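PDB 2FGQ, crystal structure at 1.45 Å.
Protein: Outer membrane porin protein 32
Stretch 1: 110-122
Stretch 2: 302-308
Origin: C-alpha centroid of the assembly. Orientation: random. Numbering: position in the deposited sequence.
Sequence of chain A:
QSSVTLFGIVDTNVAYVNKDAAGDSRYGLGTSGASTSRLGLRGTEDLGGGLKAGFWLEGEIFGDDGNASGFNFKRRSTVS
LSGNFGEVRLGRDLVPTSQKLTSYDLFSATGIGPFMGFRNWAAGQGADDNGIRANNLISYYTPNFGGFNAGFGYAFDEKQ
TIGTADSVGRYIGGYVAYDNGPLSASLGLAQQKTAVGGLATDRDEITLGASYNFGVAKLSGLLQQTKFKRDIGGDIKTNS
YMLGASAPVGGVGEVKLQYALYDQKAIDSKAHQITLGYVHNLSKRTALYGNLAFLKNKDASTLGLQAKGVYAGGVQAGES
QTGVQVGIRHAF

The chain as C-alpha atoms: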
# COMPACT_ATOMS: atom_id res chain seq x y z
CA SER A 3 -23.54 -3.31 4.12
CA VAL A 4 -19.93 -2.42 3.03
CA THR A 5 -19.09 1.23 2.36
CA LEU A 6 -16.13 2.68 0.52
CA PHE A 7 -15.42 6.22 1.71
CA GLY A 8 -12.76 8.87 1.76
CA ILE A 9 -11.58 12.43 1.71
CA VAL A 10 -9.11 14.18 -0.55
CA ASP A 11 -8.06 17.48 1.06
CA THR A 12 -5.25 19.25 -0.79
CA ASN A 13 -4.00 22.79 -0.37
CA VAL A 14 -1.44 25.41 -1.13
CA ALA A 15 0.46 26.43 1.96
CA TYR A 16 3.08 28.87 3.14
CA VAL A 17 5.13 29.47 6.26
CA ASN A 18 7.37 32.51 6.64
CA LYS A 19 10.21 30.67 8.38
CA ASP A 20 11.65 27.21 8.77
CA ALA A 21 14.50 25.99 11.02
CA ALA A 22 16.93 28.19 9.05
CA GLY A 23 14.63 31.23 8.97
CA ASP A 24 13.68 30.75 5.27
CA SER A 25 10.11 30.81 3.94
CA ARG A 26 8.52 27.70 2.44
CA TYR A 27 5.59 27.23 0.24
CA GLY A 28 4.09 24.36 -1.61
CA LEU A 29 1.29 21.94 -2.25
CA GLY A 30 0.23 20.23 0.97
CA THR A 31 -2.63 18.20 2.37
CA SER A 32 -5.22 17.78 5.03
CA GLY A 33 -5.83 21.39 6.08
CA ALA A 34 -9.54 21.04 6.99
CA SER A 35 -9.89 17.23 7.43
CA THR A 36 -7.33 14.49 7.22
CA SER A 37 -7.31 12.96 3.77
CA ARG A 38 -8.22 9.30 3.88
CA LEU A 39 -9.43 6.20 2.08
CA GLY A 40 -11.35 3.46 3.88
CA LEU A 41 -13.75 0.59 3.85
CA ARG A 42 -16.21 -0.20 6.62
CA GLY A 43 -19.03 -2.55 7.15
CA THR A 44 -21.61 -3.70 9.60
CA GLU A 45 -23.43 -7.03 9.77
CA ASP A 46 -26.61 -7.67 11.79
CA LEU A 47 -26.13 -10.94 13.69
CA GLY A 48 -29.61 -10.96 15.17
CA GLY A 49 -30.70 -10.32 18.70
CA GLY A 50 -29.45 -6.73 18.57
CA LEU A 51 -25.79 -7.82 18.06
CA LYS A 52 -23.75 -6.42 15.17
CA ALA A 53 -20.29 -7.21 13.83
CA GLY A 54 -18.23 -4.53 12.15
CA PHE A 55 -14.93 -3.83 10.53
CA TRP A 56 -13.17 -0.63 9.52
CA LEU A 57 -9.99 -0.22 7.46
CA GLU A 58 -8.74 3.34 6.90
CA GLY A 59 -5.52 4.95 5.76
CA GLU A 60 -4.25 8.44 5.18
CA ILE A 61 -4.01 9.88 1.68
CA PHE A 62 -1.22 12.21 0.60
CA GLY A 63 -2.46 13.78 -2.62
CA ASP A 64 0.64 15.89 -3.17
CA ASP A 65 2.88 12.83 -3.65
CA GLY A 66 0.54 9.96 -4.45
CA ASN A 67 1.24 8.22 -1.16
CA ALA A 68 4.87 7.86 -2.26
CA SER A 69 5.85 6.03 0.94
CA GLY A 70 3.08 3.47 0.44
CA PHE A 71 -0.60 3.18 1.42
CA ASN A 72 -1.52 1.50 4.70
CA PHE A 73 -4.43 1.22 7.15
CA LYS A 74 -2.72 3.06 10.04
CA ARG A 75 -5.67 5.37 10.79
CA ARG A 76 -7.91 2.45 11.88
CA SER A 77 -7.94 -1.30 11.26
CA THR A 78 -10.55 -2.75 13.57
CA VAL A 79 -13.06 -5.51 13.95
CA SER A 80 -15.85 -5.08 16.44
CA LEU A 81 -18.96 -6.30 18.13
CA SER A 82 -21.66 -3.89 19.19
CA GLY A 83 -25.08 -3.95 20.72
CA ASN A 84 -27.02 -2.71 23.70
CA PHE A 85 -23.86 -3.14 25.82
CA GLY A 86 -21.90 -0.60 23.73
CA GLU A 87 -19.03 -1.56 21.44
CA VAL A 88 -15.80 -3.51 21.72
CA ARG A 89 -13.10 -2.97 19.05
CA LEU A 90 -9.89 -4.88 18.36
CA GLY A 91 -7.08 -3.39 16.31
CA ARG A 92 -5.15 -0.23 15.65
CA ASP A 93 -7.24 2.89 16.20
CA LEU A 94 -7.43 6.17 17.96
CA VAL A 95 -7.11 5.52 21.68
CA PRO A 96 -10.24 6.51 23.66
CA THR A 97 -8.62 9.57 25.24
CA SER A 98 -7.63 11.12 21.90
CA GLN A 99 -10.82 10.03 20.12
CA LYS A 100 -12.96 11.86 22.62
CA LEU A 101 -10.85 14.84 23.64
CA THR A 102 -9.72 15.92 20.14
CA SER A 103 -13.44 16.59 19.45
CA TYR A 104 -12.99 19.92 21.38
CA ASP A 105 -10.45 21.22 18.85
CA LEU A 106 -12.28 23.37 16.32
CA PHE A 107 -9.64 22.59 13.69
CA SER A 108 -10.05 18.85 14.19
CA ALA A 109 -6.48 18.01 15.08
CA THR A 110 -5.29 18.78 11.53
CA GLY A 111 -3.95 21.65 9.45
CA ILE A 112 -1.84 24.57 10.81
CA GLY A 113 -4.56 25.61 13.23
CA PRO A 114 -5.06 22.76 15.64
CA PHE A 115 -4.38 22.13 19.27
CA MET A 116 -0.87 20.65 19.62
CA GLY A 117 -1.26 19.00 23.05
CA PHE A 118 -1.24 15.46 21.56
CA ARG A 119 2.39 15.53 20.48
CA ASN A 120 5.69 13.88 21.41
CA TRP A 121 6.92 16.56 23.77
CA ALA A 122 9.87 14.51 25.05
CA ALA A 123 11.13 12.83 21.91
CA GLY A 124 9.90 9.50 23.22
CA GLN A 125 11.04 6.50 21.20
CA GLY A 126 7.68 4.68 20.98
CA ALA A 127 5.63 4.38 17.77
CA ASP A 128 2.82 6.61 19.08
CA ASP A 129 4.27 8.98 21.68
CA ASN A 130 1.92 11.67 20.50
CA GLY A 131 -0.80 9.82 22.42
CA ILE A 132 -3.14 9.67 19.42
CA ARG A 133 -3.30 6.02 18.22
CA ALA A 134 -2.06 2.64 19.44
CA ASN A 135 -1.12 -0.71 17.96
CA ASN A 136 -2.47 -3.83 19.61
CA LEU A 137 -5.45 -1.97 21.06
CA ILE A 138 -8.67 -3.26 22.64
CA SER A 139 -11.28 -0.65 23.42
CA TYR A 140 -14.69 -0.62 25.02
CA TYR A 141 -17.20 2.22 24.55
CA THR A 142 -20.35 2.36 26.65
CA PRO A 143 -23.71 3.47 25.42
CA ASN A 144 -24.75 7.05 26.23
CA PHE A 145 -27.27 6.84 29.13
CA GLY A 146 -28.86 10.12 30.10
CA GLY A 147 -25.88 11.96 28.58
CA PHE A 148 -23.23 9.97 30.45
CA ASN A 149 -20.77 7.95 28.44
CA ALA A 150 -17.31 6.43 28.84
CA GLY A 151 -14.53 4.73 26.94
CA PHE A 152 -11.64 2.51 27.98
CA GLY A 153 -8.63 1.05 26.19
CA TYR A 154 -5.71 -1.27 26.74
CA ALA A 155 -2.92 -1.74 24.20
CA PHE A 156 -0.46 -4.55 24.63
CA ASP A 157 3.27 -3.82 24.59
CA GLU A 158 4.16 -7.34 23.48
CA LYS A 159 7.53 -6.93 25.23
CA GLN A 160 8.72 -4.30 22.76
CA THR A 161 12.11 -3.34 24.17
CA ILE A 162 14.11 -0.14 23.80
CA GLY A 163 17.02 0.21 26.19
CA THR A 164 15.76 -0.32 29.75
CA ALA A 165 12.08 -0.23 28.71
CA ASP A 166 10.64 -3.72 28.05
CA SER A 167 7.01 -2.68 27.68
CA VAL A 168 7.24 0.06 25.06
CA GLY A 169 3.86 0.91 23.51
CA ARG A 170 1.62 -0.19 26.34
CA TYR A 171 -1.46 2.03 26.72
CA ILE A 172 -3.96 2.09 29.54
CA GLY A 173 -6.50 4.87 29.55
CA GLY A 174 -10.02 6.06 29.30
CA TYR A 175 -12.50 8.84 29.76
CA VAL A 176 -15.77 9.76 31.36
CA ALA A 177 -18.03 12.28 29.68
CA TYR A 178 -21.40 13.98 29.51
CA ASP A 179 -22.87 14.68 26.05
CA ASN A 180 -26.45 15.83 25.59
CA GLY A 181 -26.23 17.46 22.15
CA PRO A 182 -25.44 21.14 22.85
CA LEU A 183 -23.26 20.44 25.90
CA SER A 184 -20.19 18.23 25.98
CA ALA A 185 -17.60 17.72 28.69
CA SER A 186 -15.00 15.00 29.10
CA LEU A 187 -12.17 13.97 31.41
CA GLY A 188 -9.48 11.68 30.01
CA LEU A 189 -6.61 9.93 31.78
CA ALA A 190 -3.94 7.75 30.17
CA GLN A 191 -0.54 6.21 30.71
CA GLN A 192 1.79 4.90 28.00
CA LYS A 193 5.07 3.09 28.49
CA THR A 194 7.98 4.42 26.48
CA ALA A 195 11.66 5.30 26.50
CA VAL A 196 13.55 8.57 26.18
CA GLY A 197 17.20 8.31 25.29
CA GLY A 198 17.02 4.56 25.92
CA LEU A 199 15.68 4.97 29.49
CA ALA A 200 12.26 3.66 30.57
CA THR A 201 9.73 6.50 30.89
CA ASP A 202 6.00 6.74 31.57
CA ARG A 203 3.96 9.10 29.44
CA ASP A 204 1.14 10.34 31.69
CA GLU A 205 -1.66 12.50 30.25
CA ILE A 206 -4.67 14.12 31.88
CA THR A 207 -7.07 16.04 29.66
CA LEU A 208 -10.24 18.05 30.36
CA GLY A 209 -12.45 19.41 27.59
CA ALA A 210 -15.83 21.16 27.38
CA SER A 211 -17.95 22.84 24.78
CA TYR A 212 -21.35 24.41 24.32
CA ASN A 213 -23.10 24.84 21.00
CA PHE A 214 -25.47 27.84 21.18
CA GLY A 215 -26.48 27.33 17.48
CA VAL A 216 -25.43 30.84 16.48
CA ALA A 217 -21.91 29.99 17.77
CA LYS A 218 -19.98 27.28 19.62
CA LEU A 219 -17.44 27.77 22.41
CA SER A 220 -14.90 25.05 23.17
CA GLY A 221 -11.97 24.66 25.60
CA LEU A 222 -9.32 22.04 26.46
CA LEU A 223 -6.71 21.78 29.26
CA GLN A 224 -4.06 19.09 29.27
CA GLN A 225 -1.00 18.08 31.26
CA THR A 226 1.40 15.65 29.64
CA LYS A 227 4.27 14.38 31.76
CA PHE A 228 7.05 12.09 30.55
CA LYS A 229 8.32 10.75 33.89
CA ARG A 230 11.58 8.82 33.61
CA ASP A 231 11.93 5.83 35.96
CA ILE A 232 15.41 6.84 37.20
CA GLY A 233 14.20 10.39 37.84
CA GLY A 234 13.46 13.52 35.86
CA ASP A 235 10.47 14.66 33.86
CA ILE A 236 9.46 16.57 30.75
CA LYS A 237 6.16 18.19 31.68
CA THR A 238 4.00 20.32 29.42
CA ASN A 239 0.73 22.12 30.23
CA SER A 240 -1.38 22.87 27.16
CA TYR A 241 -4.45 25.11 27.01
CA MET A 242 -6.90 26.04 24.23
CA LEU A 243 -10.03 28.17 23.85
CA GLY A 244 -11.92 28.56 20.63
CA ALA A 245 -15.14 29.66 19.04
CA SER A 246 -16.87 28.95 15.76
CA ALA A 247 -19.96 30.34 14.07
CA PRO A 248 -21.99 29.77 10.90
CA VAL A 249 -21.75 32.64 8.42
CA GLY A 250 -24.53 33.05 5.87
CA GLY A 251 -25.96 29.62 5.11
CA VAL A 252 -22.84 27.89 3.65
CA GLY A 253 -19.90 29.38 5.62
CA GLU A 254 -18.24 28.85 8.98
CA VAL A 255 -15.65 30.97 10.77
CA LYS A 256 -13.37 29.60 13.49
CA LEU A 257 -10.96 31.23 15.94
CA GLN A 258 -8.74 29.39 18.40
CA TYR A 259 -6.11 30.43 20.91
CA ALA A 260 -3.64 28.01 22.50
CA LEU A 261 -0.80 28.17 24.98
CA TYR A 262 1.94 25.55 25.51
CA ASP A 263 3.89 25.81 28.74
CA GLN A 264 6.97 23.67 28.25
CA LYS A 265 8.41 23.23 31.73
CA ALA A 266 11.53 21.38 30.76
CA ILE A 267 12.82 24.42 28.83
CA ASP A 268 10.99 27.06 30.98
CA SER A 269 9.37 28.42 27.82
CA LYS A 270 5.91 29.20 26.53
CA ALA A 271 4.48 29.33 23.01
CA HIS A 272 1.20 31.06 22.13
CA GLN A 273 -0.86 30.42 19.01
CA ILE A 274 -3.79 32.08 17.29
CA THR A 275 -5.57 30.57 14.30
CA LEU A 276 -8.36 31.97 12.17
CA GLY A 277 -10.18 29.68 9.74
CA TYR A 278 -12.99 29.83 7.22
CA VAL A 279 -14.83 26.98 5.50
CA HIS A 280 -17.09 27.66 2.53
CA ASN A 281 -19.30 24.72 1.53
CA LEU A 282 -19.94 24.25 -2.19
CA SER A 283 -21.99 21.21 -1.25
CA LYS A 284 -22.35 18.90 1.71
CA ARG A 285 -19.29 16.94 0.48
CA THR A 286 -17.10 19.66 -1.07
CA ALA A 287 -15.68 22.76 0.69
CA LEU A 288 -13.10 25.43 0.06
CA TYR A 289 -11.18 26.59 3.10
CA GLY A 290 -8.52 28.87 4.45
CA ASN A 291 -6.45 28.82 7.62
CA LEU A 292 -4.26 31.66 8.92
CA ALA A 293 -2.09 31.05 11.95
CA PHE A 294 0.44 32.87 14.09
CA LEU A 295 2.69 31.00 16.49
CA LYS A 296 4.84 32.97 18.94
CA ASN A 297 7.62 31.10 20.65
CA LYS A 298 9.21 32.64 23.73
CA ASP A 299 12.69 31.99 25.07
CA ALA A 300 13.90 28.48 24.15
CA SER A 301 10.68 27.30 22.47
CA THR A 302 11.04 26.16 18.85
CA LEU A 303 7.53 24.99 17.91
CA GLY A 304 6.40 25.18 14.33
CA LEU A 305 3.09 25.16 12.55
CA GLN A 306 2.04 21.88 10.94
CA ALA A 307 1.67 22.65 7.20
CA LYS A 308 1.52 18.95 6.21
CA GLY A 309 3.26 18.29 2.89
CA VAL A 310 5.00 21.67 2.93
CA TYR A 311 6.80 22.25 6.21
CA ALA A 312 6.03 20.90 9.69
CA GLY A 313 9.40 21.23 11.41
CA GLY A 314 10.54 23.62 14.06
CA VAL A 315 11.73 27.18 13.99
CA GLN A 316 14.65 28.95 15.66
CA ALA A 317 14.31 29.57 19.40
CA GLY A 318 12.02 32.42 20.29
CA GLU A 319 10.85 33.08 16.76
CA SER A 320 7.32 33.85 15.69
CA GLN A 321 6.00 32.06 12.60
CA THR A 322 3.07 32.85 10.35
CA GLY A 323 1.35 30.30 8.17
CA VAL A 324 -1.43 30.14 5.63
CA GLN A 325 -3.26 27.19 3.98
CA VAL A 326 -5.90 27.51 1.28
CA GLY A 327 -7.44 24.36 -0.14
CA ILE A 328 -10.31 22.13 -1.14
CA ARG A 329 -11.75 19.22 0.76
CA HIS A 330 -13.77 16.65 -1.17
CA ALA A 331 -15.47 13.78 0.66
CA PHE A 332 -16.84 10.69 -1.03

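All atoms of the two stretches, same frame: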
# COMPACT_ATOMS: atom_id res chain seq x y z
N THR A 110 -6.04 18.79 12.80
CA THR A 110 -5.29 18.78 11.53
C THR A 110 -5.10 20.20 11.02
O THR A 110 -5.69 21.13 11.55
CB THR A 110 -5.99 17.88 10.45
OG1 THR A 110 -5.11 17.66 9.33
CG2 THR A 110 -7.18 18.52 9.84
N GLY A 111 -4.23 20.35 10.02
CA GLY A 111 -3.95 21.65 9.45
C GLY A 111 -2.92 22.40 10.26
O GLY A 111 -2.32 21.87 11.21
N ILE A 112 -2.68 23.67 9.92
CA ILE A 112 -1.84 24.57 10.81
C ILE A 112 -2.56 25.05 12.10
O ILE A 112 -1.99 25.54 13.09
CB ILE A 112 -1.35 25.82 10.00
CG1 ILE A 112 -2.51 26.60 9.39
CG2 ILE A 112 -0.35 25.44 8.97
CD1 ILE A 112 -2.06 27.95 8.87
N GLY A 113 -3.85 25.02 12.11
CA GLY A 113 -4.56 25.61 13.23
C GLY A 113 -4.70 24.84 14.52
O GLY A 113 -5.17 25.44 15.46
N PRO A 114 -4.41 23.54 14.61
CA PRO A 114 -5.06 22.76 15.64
C PRO A 114 -4.31 22.83 16.95
O PRO A 114 -3.17 23.27 17.05
CB PRO A 114 -5.03 21.34 15.09
CG PRO A 114 -3.76 21.27 14.42
CD PRO A 114 -3.53 22.69 13.80
N PHE A 115 -4.99 22.35 17.96
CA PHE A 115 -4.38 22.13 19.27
C PHE A 115 -3.23 21.15 19.13
O PHE A 115 -3.37 20.10 18.47
CB PHE A 115 -5.44 21.52 20.16
CG PHE A 115 -5.00 21.29 21.58
CD1 PHE A 115 -4.58 22.35 22.36
CD2 PHE A 115 -5.02 20.04 22.10
CE1 PHE A 115 -4.21 22.13 23.72
CE2 PHE A 115 -4.67 19.81 23.44
CZ PHE A 115 -4.25 20.86 24.22
N MET A 116 -2.10 21.48 19.75
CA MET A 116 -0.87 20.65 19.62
C MET A 116 -0.60 19.79 20.86
O MET A 116 0.48 19.25 20.98
CB MET A 116 0.36 21.55 19.43
CG MET A 116 0.34 22.41 18.25
SD MET A 116 1.90 23.47 18.25
CE MET A 116 3.13 22.37 18.59
N GLY A 117 -1.52 19.75 21.82
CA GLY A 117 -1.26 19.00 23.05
C GLY A 117 -0.87 17.53 22.84
O GLY A 117 0.00 16.99 23.54
N PHE A 118 -1.53 16.88 21.88
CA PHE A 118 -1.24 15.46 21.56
C PHE A 118 -0.04 15.44 20.64
O PHE A 118 -0.18 15.28 19.41
CB PHE A 118 -2.44 14.74 20.95
CG PHE A 118 -3.62 14.62 21.87
CD1 PHE A 118 -3.71 13.53 22.71
CD2 PHE A 118 -4.66 15.54 21.86
CE1 PHE A 118 -4.80 13.35 23.53
CE2 PHE A 118 -5.76 15.40 22.77
CZ PHE A 118 -5.82 14.28 23.57
N ARG A 119 1.14 15.56 21.23
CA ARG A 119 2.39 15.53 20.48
C ARG A 119 3.48 14.90 21.35
O ARG A 119 3.33 14.74 22.57
CB ARG A 119 2.78 16.89 19.87
CG ARG A 119 3.27 17.85 20.83
CD ARG A 119 3.59 19.21 20.18
NE ARG A 119 4.69 19.13 19.21
CZ ARG A 119 5.98 19.11 19.52
NH1 ARG A 119 6.40 19.17 20.77
NH2 ARG A 119 6.88 18.99 18.55
N ASN A 120 4.56 14.50 20.72
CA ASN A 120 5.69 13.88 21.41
C ASN A 120 6.64 14.95 21.97
O ASN A 120 7.72 15.23 21.45
CB ASN A 120 6.39 12.94 20.43
CG ASN A 120 7.46 12.11 21.08
OD1 ASN A 120 7.65 12.14 22.32
ND2 ASN A 120 8.14 11.30 20.26
N TRP A 121 6.23 15.46 23.11
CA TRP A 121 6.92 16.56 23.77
C TRP A 121 8.34 16.24 24.20
O TRP A 121 9.17 17.17 24.36
CB TRP A 121 6.12 17.05 25.00
CG TRP A 121 4.81 17.71 24.65
CD1 TRP A 121 3.57 17.18 24.77
CD2 TRP A 121 4.64 19.03 24.13
NE1 TRP A 121 2.62 18.08 24.35
CE2 TRP A 121 3.25 19.22 23.94
CE3 TRP A 121 5.52 20.07 23.79
CZ2 TRP A 121 2.73 20.42 23.44
CZ3 TRP A 121 4.99 21.26 23.27
CH2 TRP A 121 3.61 21.42 23.11
N ALA A 122 8.61 14.95 24.45
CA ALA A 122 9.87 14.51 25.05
C ALA A 122 10.77 13.76 24.12
O ALA A 122 11.77 13.17 24.55
CB ALA A 122 9.58 13.63 26.23
N THR A 302 10.73 26.31 20.28
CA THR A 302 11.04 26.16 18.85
C THR A 302 9.89 25.52 18.06
O THR A 302 10.14 24.91 17.01
CB THR A 302 12.29 25.28 18.63
OG1 THR A 302 12.12 24.03 19.29
CG2 THR A 302 13.55 25.92 19.19
N LEU A 303 8.67 25.61 18.56
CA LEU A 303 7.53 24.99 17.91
C LEU A 303 7.22 25.60 16.56
O LEU A 303 7.29 26.80 16.37
CB LEU A 303 6.29 25.04 18.79
CG LEU A 303 6.40 24.32 20.14
CD1 LEU A 303 5.09 24.52 20.89
CD2 LEU A 303 6.73 22.82 20.00
N GLY A 304 6.82 24.74 15.65
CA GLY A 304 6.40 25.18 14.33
C GLY A 304 5.00 24.72 13.96
O GLY A 304 4.50 23.69 14.44
N LEU A 305 4.40 25.48 13.07
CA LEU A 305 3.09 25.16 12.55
C LEU A 305 3.15 23.90 11.66
O LEU A 305 4.17 23.62 11.00
CB LEU A 305 2.55 26.32 11.77
CG LEU A 305 2.29 27.61 12.54
CD1 LEU A 305 2.12 28.78 11.57
CD2 LEU A 305 1.07 27.43 13.42
N GLN A 306 2.05 23.20 11.60
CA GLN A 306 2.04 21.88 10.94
C GLN A 306 1.42 21.96 9.54
O GLN A 306 0.27 21.52 9.34
CB GLN A 306 1.28 20.91 11.82
CG GLN A 306 1.98 20.72 13.16
CD GLN A 306 3.38 20.21 13.03
OE1 GLN A 306 4.38 20.95 13.27
NE2 GLN A 306 3.49 18.96 12.67
N ALA A 307 2.16 22.54 8.59
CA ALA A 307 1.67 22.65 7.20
C ALA A 307 2.04 21.33 6.49
O ALA A 307 3.10 21.25 5.86
CB ALA A 307 2.29 23.84 6.46
N LYS A 308 1.21 20.30 6.66
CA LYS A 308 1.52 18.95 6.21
C LYS A 308 1.75 18.98 4.70
O LYS A 308 0.94 19.54 3.95
CB LYS A 308 0.40 17.99 6.52
CG LYS A 308 0.68 16.56 6.14
CD LYS A 308 -0.44 15.62 6.64
CE LYS A 308 -0.20 15.13 8.06
NZ LYS A 308 -1.31 14.29 8.58
O HOH W 1 -3.71 15.53 9.43
O HOH W 2 -1.36 19.20 9.46
O HOH W 3 0.17 23.79 13.74

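Two loops that lie far apart in sequence can be held against each other without a single direct hydrogen bond between them, provided that apolar side chains fill the gap and water joins the polar groups. The contact between residues 110-122 and 302-308 of outer membrane porin protein 32 illustrates the principle. Neither segment forms regular helix or strand, so neither offers the repeating backbone ladder that usually joins neighbouring strands, and the two together bury 418 Å² of surface.

Followed along the second stretch, the contact begins after Thr302, which lies out of reach. Leu303 points its CA-to-CB bond toward the first stretch and meets three different residues there. Both Leu303 methyls pack against Met116 CE, at the end of a flexible methionine chain, CD1 at 3.7 Å and CD2 at 3.9 Å. Both also lie 4.0 Å from Trp121 CZ3, CD2 obliquely to the ring. Leu303 CD2 in addition sits 3.7 Å from Arg119 NH1, over one face of the guanidinium, where a planar cation can accept apolar packing while its N-H groups, which lie in the plane, are directed elsewhere. The indole is also tied down within its own loop, since Trp121 NE1 donates a hydrogen bond to Gly117 O at 3.0 Å. One branched side chain thus gathers a thioether, a guanidinium and an indole around it.

Gly304 carries no side chain and makes no close contact with the first stretch. At Leu305 the packing shifts to Ile112: Leu305 CD2 sits 3.6 Å from the carbonyl oxygen Ile112 O, while Leu305 CB lies 4.1 Å from Ile112 CG2.

Gln306 is where the backbones come closest, its CA 4.7 Å from that of Ile112. Such proximity might suggest direct pairing, but the carbonyls do not cooperate: Gly111 O and Gln306 O are 3.2 Å apart, and two acceptors cannot hydrogen-bond to each other. Water bridges the two backbones instead. Water 3 donates to Ile112 O and accepts from Gln306 N, each at 2.9 Å, making a bridge from backbone to backbone. Water 2 donates to Gln306 O at 2.8 Å and accepts a weak hydrogen bond from Gly111 N at 3.1 Å. Gly111 itself adopts a positive phi of 83°, a conformation that favours glycine.

Ala307 returns to apolar contact, with its CB 4.0 Å from Ile112 CG2. That same methyl therefore touches both Leu305 and Ala307, the residues flanking Gln306, so hydrophobic packing accompanies the hydrated backbone.

Lys308 closes the stretch without touching the first directly. Its long side chain nevertheless reaches water 1, which accepts from Lys308 NZ at 2.8 Å and donates to Thr110 OG1 at 2.6 Å. The general lesson is one of complementarity: leucine, isoleucine, alanine, methionine and tryptophan provide close packing, while three waters bridge polar groups that make no direct hydrogen bonds across the contact.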